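PDB 4WD2: aromatic-amino-acid transaminase TyrB from Burkholderia cenocepacia K56-2Valvano, which probably catalyses the pyridoxal-phosphate-dependent transfer of amino groups between aromatic amino acids and 2-oxo acids. Local coordinates for residues Gln223-Leu229 and Leu319-Cys323; Arg325-Arg330 and Val385-Asp390. One frame throughout, in Å; residues are numbered along the deposited sequence. Where two conformers were deposited one is given.

How the contacts relate
Both contacts are made by helix 309-338, and contact 2 starts two residues after contact 1 leaves off. Contact 1 sets residues 319-323 against the loop that follows strand 215-220 of the large mixed sheet. Contact 2 sets residues 325-330 against the turn after strand 382-384. Their centres lie about 13 Å apart, and Phe225 CD1 meets Ile326 CD1 at 3.8 Å. Contact 1 is nearer the centre of the chain but only partly buried, and it is mostly apolar, with one water bridge. Contact 2 lies further out, yet most of its residues are buried. There Arg325 bonds a backbone carbonyl, and at the exposed outer end one conformer of Arg328 pairs with a carboxylate.

Contact 1. Residues Gln223-Leu229 and Leu319-Cys323; sequences QGFGAGL and LSAMC
Phe225 meets two side chains of residues 319-323 in different ways. Leu319 CD1 lies over one ring face, 4.1 Å from the centroid and 19° off the normal, a CH-pi contact. Met322 comes to the ring edge instead, with CE 3.4 Å from Phe225 CZ. A bend at chi3 (60°) turns that methyl toward the ring. The other branch of Leu319, CD2, packs on Leu229 CD2 at 3.6 Å. Gly224 brings its CA within 3.8 Å of the same Leu319 CD2.

Cys323 touches backbone. Its SG, turned anti to its own N, lies 3.6 Å from the carbonyl carbon of Phe225, while Cys323 CB sits 3.4 Å from Gly224 O.

No direct hydrogen bond joins the segments. One water gives its hydrogens to Phe225 O and Cys323 O. Within the loop, Gln223 NE2 bonds Leu229 O at 2.8 Å, nearly straight at 168°, from above the carbonyl plane. Asp232 receives the backbone N-H groups of Gly224, Gly226 and Ala227.

Gln223 O is bonded by Asn255, next to Lys254, which carries pyridoxal phosphate as a Schiff base. The loop connects strand 215-220 of the central sheet to helix 229-232, and helix 309-338 packs against it.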
# COMPACT_ATOMS: atom_id res chain seq x y z
N GLN A 223 -8.96 16.29 -9.51
CA GLN A 223 -8.76 17.72 -9.31
C GLN A 223 -7.93 18.30 -10.45
O GLN A 223 -6.79 17.91 -10.65
CB GLN A 223 -8.09 18.03 -7.96
CG GLN A 223 -8.10 19.52 -7.60
CD GLN A 223 -7.32 19.85 -6.34
OE1 GLN A 223 -6.59 19.01 -5.80
NE2 GLN A 223 -7.46 21.08 -5.86
N GLY A 224 -8.53 19.20 -11.21
CA GLY A 224 -7.84 19.84 -12.32
C GLY A 224 -8.45 19.52 -13.67
O GLY A 224 -8.16 20.21 -14.64
N PHE A 225 -9.31 18.50 -13.72
CA PHE A 225 -9.90 18.06 -14.98
C PHE A 225 -11.30 18.59 -15.28
O PHE A 225 -11.85 18.29 -16.34
CB PHE A 225 -9.95 16.54 -15.03
CG PHE A 225 -8.62 15.89 -15.30
CD1 PHE A 225 -8.10 15.86 -16.58
CD2 PHE A 225 -7.91 15.32 -14.27
CE1 PHE A 225 -6.88 15.27 -16.82
CE2 PHE A 225 -6.70 14.72 -14.51
CZ PHE A 225 -6.18 14.69 -15.78
N GLY A 226 -11.89 19.34 -14.37
CA GLY A 226 -13.23 19.87 -14.59
C GLY A 226 -13.20 21.34 -14.95
O GLY A 226 -13.51 21.72 -16.09
N ALA A 227 -12.83 22.17 -13.98
CA ALA A 227 -12.77 23.61 -14.17
C ALA A 227 -11.53 24.22 -13.52
O ALA A 227 -11.52 25.39 -13.13
CB ALA A 227 -14.03 24.27 -13.62
N GLY A 228 -10.47 23.42 -13.40
CA GLY A 228 -9.24 23.90 -12.80
C GLY A 228 -9.13 23.45 -11.35
O GLY A 228 -10.12 23.02 -10.76
N LEU A 229 -7.94 23.54 -10.79
CA LEU A 229 -7.65 22.98 -9.47
C LEU A 229 -8.53 23.55 -8.36
O LEU A 229 -9.00 22.81 -7.50
CB LEU A 229 -6.18 23.19 -9.13
CG LEU A 229 -5.22 22.42 -10.04
CD1 LEU A 229 -3.81 23.00 -9.96
CD2 LEU A 229 -5.23 20.96 -9.68
N LEU A 319 -1.53 20.55 -16.92
CA LEU A 319 -2.80 20.00 -16.46
C LEU A 319 -3.98 20.81 -16.99
O LEU A 319 -5.02 20.24 -17.34
CB LEU A 319 -2.83 19.94 -14.93
CG LEU A 319 -4.14 19.46 -14.30
CD1 LEU A 319 -4.45 17.99 -14.66
CD2 LEU A 319 -4.11 19.67 -12.80
N SER A 320 -3.83 22.13 -17.05
CA SER A 320 -4.89 22.98 -17.59
C SER A 320 -5.05 22.76 -19.09
O SER A 320 -6.15 22.80 -19.62
CB SER A 320 -4.62 24.46 -17.29
OG SER A 320 -3.59 24.97 -18.12
N ALA A 321 -3.93 22.51 -19.78
CA ALA A 321 -3.98 22.17 -21.20
C ALA A 321 -4.67 20.82 -21.42
O ALA A 321 -5.38 20.63 -22.39
CB ALA A 321 -2.59 22.16 -21.80
N MET A 322 -4.44 19.88 -20.50
CA MET A 322 -5.14 18.59 -20.52
C MET A 322 -6.64 18.80 -20.32
O MET A 322 -7.46 18.22 -21.04
CB MET A 322 -4.60 17.65 -19.44
CG MET A 322 -3.19 17.15 -19.71
SD MET A 322 -2.38 16.53 -18.23
CE MET A 322 -3.45 15.21 -17.74
N CYS A 323 -6.98 19.62 -19.34
CA CYS A 323 -8.36 19.98 -19.07
C CYS A 323 -9.03 20.57 -20.31
O CYS A 323 -10.15 20.19 -20.66
CB CYS A 323 -8.43 20.97 -17.90
SG CYS A 323 -10.08 21.30 -17.26
O HOH W 1 -12.32 19.16 -19.09

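Contact 2. Residues Arg325-Arg330 and Val385-Asp390; sequences RIARMR and VAGLND
Arg325 reaches the carbonyl oxygen of Leu388 with both terminal nitrogens. Arg325 NH2 to Leu388 O is the stronger bond, 2.7 Å with an angle of 158° at the hydrogen, and it lies in the carbonyl plane. NH1 adds a weak bond to the same oxygen. A bend at chi3 (72°) brings the guanidinium edge to the turn, and its NE bonds Tyr44 OH.

Further out, one of two conformers of Arg328 forms a salt bridge with Asp390, so this link is less certain. Arg328 NH1 meets OD1 of Asp390 on the syn side at 3.0 Å. The guanidinium and carboxylate planes stand 90° apart.

Residues 385-387 form a 3-10 turn, closed by a Leu388 N to Val385 O bond. The turn packs on helix 309-338 and links strand 382-384, paired antiparallel with 356-358, to helix 393-405.

Met329 packs against the turn: its SD is 3.9 Å from Leu388 CB and 3.6 Å from Asn389 CA. Val385 CG1 touches both Ile326 CG2 (4.0 Å) and Arg330 CG. Val385 CG2 lies over a face of the Arg330 guanidinium, 3.7 Å from NH2. Arg330 NH1 bonds Thr357 OG1 and Tyr349 O, and NH2 bonds the carbonyls of Phe356 and Gly354.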
# COMPACT_ATOMS: atom_id res chain seq x y z
N ARG A 325 -8.06 20.23 -23.49
CA ARG A 325 -8.10 19.26 -24.58
C ARG A 325 -9.35 18.38 -24.49
O ARG A 325 -10.00 18.13 -25.50
CB ARG A 325 -6.84 18.38 -24.61
CG ARG A 325 -6.59 17.74 -25.99
CD ARG A 325 -5.55 16.61 -25.94
NE ARG A 325 -6.07 15.43 -25.27
CZ ARG A 325 -6.85 14.52 -25.84
NH1 ARG A 325 -7.27 13.47 -25.15
NH2 ARG A 325 -7.21 14.66 -27.12
N ILE A 326 -9.68 17.92 -23.29
CA ILE A 326 -10.91 17.16 -23.08
C ILE A 326 -12.13 18.00 -23.48
O ILE A 326 -13.03 17.51 -24.16
CB ILE A 326 -11.05 16.69 -21.61
CG1 ILE A 326 -9.96 15.66 -21.27
CG2 ILE A 326 -12.43 16.07 -21.37
CD1 ILE A 326 -9.99 15.20 -19.83
N ALA A 327 -12.16 19.27 -23.06
CA ALA A 327 -13.28 20.14 -23.39
C ALA A 327 -13.40 20.34 -24.90
O ALA A 327 -14.51 20.38 -25.44
CB ALA A 327 -13.15 21.47 -22.68
N ARG A 328 -12.27 20.43 -25.58
CA ARG A 328 -12.25 20.53 -27.03
C ARG A 328 -12.83 19.27 -27.68
O ARG A 328 -13.58 19.34 -28.65
CB ARG A 328 -10.84 20.78 -27.55
CG ARG A 328 -10.77 20.93 -29.05
CD ARG A 328 -9.39 21.31 -29.55
NE ARG A 328 -9.36 21.35 -31.01
CZ ARG A 328 -8.92 20.36 -31.77
NH1 ARG A 328 -8.45 19.26 -31.22
NH2 ARG A 328 -8.95 20.48 -33.09
N MET A 329 -12.49 18.11 -27.13
CA MET A 329 -13.02 16.86 -27.66
C MET A 329 -14.52 16.74 -27.41
O MET A 329 -15.26 16.22 -28.24
CB MET A 329 -12.28 15.65 -27.06
CG MET A 329 -10.84 15.51 -27.52
SD MET A 329 -10.67 15.28 -29.31
CE MET A 329 -10.32 16.95 -29.88
N ARG A 330 -14.97 17.23 -26.26
CA ARG A 330 -16.40 17.23 -25.97
C ARG A 330 -17.14 18.06 -27.01
O ARG A 330 -18.16 17.63 -27.56
CB ARG A 330 -16.67 17.77 -24.56
CG ARG A 330 -16.29 16.79 -23.45
CD ARG A 330 -16.72 17.31 -22.08
NE ARG A 330 -16.45 16.33 -21.02
CZ ARG A 330 -17.20 15.26 -20.80
NH1 ARG A 330 -18.27 15.02 -21.55
NH2 ARG A 330 -16.88 14.41 -19.83
N VAL A 385 -13.82 10.12 -22.61
CA VAL A 385 -13.62 11.24 -23.52
C VAL A 385 -12.14 11.50 -23.78
O VAL A 385 -11.76 11.96 -24.86
CB VAL A 385 -14.29 12.52 -22.96
CG1 VAL A 385 -14.26 13.63 -24.00
CG2 VAL A 385 -15.72 12.22 -22.54
N ALA A 386 -11.28 11.20 -22.80
CA ALA A 386 -9.85 11.42 -22.96
C ALA A 386 -9.24 10.50 -24.03
O ALA A 386 -8.14 10.75 -24.52
CB ALA A 386 -9.13 11.21 -21.63
N GLY A 387 -9.98 9.46 -24.41
CA GLY A 387 -9.54 8.56 -25.47
C GLY A 387 -9.72 9.14 -26.86
O GLY A 387 -9.26 8.58 -27.86
N LEU A 388 -10.41 10.28 -26.92
CA LEU A 388 -10.64 11.00 -28.17
C LEU A 388 -9.49 11.93 -28.52
O LEU A 388 -8.95 12.62 -27.66
CB LEU A 388 -11.94 11.82 -28.08
CG LEU A 388 -13.24 11.04 -27.92
CD1 LEU A 388 -14.38 11.97 -27.57
CD2 LEU A 388 -13.55 10.29 -29.20
N ASN A 389 -9.12 11.95 -29.79
CA ASN A 389 -8.14 12.90 -30.30
C ASN A 389 -8.49 13.23 -31.74
O ASN A 389 -9.49 12.74 -32.26
CB ASN A 389 -6.71 12.34 -30.18
CG ASN A 389 -6.59 10.94 -30.74
OD1 ASN A 389 -6.84 10.71 -31.92
ND2 ASN A 389 -6.20 9.99 -29.90
N ASP A 390 -7.67 14.06 -32.39
CA ASP A 390 -7.98 14.46 -33.76
C ASP A 390 -7.99 13.27 -34.72
O ASP A 390 -8.64 13.31 -35.75
CB ASP A 390 -6.99 15.52 -34.25
CG ASP A 390 -7.29 16.89 -33.69
OD1 ASP A 390 -8.47 17.18 -33.42
OD2 ASP A 390 -6.34 17.68 -33.53